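Local coordinates for VgrG protein (Vibrio cholerae, PDB 4DTD) that probably cross-links actin through the actin cross-linking domain carried by this VgrG protein, a component of type VI secretion, at residues F20-I25 with P95-D100. Sequence-based numbering, arbitrary orientation.
Sequences FPKSSI and PCEMDD
E97 reaches across to the loop at P21-K22, and its carboxylate grips the backbone there. E97 OE1 accepts two N-H groups. K22 N lies 2.8 Å from E97 OE1 with an N-H...O angle of 162°. S23 N is 3.0 Å from the same E97 OE1, and its bond is more bent, 138°. Both donors meet the syn side of this oxygen, from opposite faces of the carboxylate plane. E97 is bent at chi2 (-75°), which swings the carboxylate toward the loop. The ring of P21 packs on this chain, with P21 CG 3.3 Å from E97 OE1. The two bonds fix the position of the carboxylate.

The tight side is the strand pairing. I25 N and C96 O form a nearly straight bond of 2.9 Å, and C96 N returns one to I25 O. Beyond this pair the selenomethionine M98 donates its N-H to S23 O. I25 CB rests 3.7 Å from M98 CG, while I25 CG2 faces C96 SG. V177 of strand 173-180 touches both I25 and M98. Helix 101-124 packs against C96.

F20 lies across P95-C96. Its CZ comes to 3.2 Å from P95 O. F20 and P95 side chains cross at about a right angle.

The looser side holds P21, K22 and D99; P21 and D99 are exposed. K22 CE passes 3.7 Å from D99 OD2, but the charged ends form no salt bridge.

E97 to D100 is a type I turn. D100 then takes the N-cap position of helix 101-124, its OD1 accepting a weak bond from A103 N. The contact is thus an antiparallel pairing of strands 23-30 and 84-97, finished by a strand-to-helix turn, in the actin cross-linking domain.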
ATOM      1  N   PHE A  20      -0.755  -5.512  16.181  1.00 67.81           N
ATOM      2  CA  PHE A  20      -1.477  -4.446  16.898  1.00 68.08           C
ATOM      3  C   PHE A  20      -2.772  -5.009  17.539  1.00 75.41           C
ATOM      4  O   PHE A  20      -3.329  -5.982  17.025  1.00 74.38           O
ATOM      5  CB  PHE A  20      -1.820  -3.268  15.962  1.00 68.46           C
ATOM      6  CG  PHE A  20      -0.619  -2.614  15.333  1.00 69.19           C
ATOM      7  CD1 PHE A  20       0.105  -1.645  16.019  1.00 72.12           C
ATOM      8  CD2 PHE A  20      -0.192  -2.982  14.062  1.00 70.67           C
ATOM      9  CE1 PHE A  20       1.221  -1.043  15.437  1.00 71.95           C
ATOM     10  CE2 PHE A  20       0.935  -2.390  13.488  1.00 73.20           C
ATOM     11  CZ  PHE A  20       1.632  -1.424  14.182  1.00 70.88           C
ATOM     12  N   PRO A  21      -3.277  -4.405  18.640  1.00 74.53           N
ATOM     13  CA  PRO A  21      -4.497  -4.938  19.271  1.00 75.16           C
ATOM     14  C   PRO A  21      -5.741  -5.012  18.379  1.00 77.90           C
ATOM     15  O   PRO A  21      -6.373  -6.065  18.348  1.00 76.40           O
ATOM     16  CB  PRO A  21      -4.689  -4.034  20.499  1.00 77.72           C
ATOM     17  CG  PRO A  21      -3.899  -2.814  20.214  1.00 81.68           C
ATOM     18  CD  PRO A  21      -2.734  -3.267  19.410  1.00 76.62           C
ATOM     19  N   LYS A  22      -6.091  -3.925  17.653  1.00 75.63           N
ATOM     20  CA  LYS A  22      -7.268  -3.962  16.774  1.00 75.72           C
ATOM     21  C   LYS A  22      -7.075  -3.530  15.299  1.00 77.68           C
ATOM     22  O   LYS A  22      -7.380  -4.317  14.394  1.00 77.60           O
ATOM     23  CB  LYS A  22      -8.547  -3.386  17.435  1.00 79.30           C
ATOM     24  CG  LYS A  22      -8.683  -1.859  17.471  1.00 94.61           C
ATOM     25  CD  LYS A  22     -10.126  -1.448  17.155  1.00103.12           C
ATOM     26  CE  LYS A  22     -10.372   0.038  17.252  1.00111.79           C
ATOM     27  NZ  LYS A  22     -11.820   0.362  17.133  1.00118.33           N
ATOM     28  N   SER A  23      -6.594  -2.297  15.057  1.00 71.14           N
ATOM     29  CA  SER A  23      -6.411  -1.793  13.697  1.00 69.07           C
ATOM     30  C   SER A  23      -5.195  -0.873  13.534  1.00 69.97           C
ATOM     31  O   SER A  23      -4.894  -0.074  14.422  1.00 69.88           O
ATOM     32  CB  SER A  23      -7.692  -1.141  13.176  1.00 71.07           C
ATOM     33  OG  SER A  23      -8.198  -0.174  14.081  1.00 79.35           O
ATOM     34  N   SER A  24      -4.497  -1.004  12.396  1.00 63.59           N
ATOM     35  CA  SER A  24      -3.307  -0.214  12.092  1.00 61.98           C
ATOM     36  C   SER A  24      -3.492   0.778  10.933  1.00 62.81           C
ATOM     37  O   SER A  24      -4.142   0.466   9.948  1.00 60.74           O
ATOM     38  CB  SER A  24      -2.132  -1.135  11.792  1.00 64.02           C
ATOM     39  OG  SER A  24      -2.373  -1.894  10.618  1.00 71.29           O
ATOM     40  N   ILE A  25      -2.853   1.943  11.039  1.00 59.35           N
ATOM     41  CA  ILE A  25      -2.820   2.985  10.004  1.00 58.20           C
ATOM     42  C   ILE A  25      -1.368   3.273   9.576  1.00 61.56           C
ATOM     43  O   ILE A  25      -0.519   3.540  10.429  1.00 59.58           O
ATOM     44  CB  ILE A  25      -3.596   4.275  10.426  1.00 60.57           C
ATOM     45  CG1 ILE A  25      -3.590   5.358   9.327  1.00 60.27           C
ATOM     46  CG2 ILE A  25      -3.143   4.839  11.776  1.00 60.11           C
ATOM     47  CD1 ILE A  25      -4.698   5.278   8.341  1.00 61.89           C
ATOM     48  N   PRO A  95       3.515   1.555  10.422  1.00 53.46           N
ATOM     49  CA  PRO A  95       2.148   1.549  10.980  1.00 53.62           C
ATOM     50  C   PRO A  95       2.057   1.672  12.496  1.00 56.80           C
ATOM     51  O   PRO A  95       2.963   1.270  13.226  1.00 57.17           O
ATOM     52  CB  PRO A  95       1.568   0.213  10.503  1.00 56.33           C
ATOM     53  CG  PRO A  95       2.769  -0.623  10.142  1.00 61.06           C
ATOM     54  CD  PRO A  95       3.757   0.347   9.600  1.00 55.36           C
ATOM     55  N   CYS A  96       0.982   2.302  12.950  1.00 53.06           N
ATOM     56  CA  CYS A  96       0.685   2.471  14.355  1.00 54.17           C
ATOM     57  C   CYS A  96      -0.795   2.205  14.571  1.00 63.66           C
ATOM     58  O   CYS A  96      -1.531   2.037  13.592  1.00 64.86           O
ATOM     59  CB  CYS A  96       1.116   3.846  14.868  1.00 53.10           C
ATOM     60  SG  CYS A  96       0.186   5.239  14.186  1.00 56.40           S
ATOM     61  N   GLU A  97      -1.228   2.102  15.840  1.00 61.58           N
ATOM     62  CA  GLU A  97      -2.640   1.902  16.164  1.00 61.97           C
ATOM     63  C   GLU A  97      -3.388   3.160  15.746  1.00 64.77           C
ATOM     64  O   GLU A  97      -2.849   4.249  15.904  1.00 63.03           O
ATOM     65  CB  GLU A  97      -2.820   1.623  17.664  1.00 63.82           C
ATOM     66  CG  GLU A  97      -3.145   0.171  17.977  1.00 78.23           C
ATOM     67  CD  GLU A  97      -4.563  -0.300  17.678  1.00109.16           C
ATOM     68  OE1 GLU A  97      -4.723  -1.477  17.278  1.00 95.52           O
ATOM     69  OE2 GLU A  97      -5.514   0.497  17.854  1.00110.90           O
HETATM   70  N   MSE A  98      -4.594   3.012  15.172  1.00 63.05           N
HETATM   71  CA  MSE A  98      -5.397   4.140  14.693  1.00 63.75           C
HETATM   72  C   MSE A  98      -5.866   5.074  15.788  1.00 67.17           C
HETATM   73  O   MSE A  98      -6.104   6.253  15.525  1.00 66.33           O
HETATM   74  CB  MSE A  98      -6.594   3.646  13.898  1.00 67.94           C
HETATM   75  CG  MSE A  98      -6.226   2.863  12.652  1.00 77.52           C
HETATM   76 SE   MSE A  98      -7.743   2.689  11.422  1.00 88.61          SE
HETATM   77  CE  MSE A  98      -8.084   4.610  11.005  1.00 83.67           C
ATOM     78  N   ASP A  99      -6.033   4.531  17.003  1.00 66.23           N
ATOM     79  CA  ASP A  99      -6.508   5.195  18.225  1.00 67.30           C
ATOM     80  C   ASP A  99      -5.340   5.863  18.993  1.00 70.89           C
ATOM     81  O   ASP A  99      -5.560   6.580  19.980  1.00 71.19           O
ATOM     82  CB  ASP A  99      -7.212   4.153  19.135  1.00 71.23           C
ATOM     83  CG  ASP A  99      -8.423   3.420  18.542  1.00 98.28           C
ATOM     84  OD1 ASP A  99      -8.490   3.273  17.288  1.00102.12           O
ATOM     85  OD2 ASP A  99      -9.266   2.927  19.331  1.00106.99           O
ATOM     86  N   ASP A 100      -4.101   5.607  18.545  1.00 65.78           N
ATOM     87  CA  ASP A 100      -2.902   6.134  19.177  1.00 64.29           C
ATOM     88  C   ASP A 100      -2.636   7.554  18.661  1.00 66.47           C
ATOM     89  O   ASP A 100      -1.893   7.739  17.702  1.00 65.98           O
ATOM     90  CB  ASP A 100      -1.729   5.168  18.912  1.00 65.43           C
ATOM     91  CG  ASP A 100      -0.541   5.261  19.843  1.00 66.36           C
ATOM     92  OD1 ASP A 100      -0.416   6.287  20.554  1.00 66.61           O
ATOM     93  OD2 ASP A 100       0.310   4.343  19.806  1.00 65.41           O
TER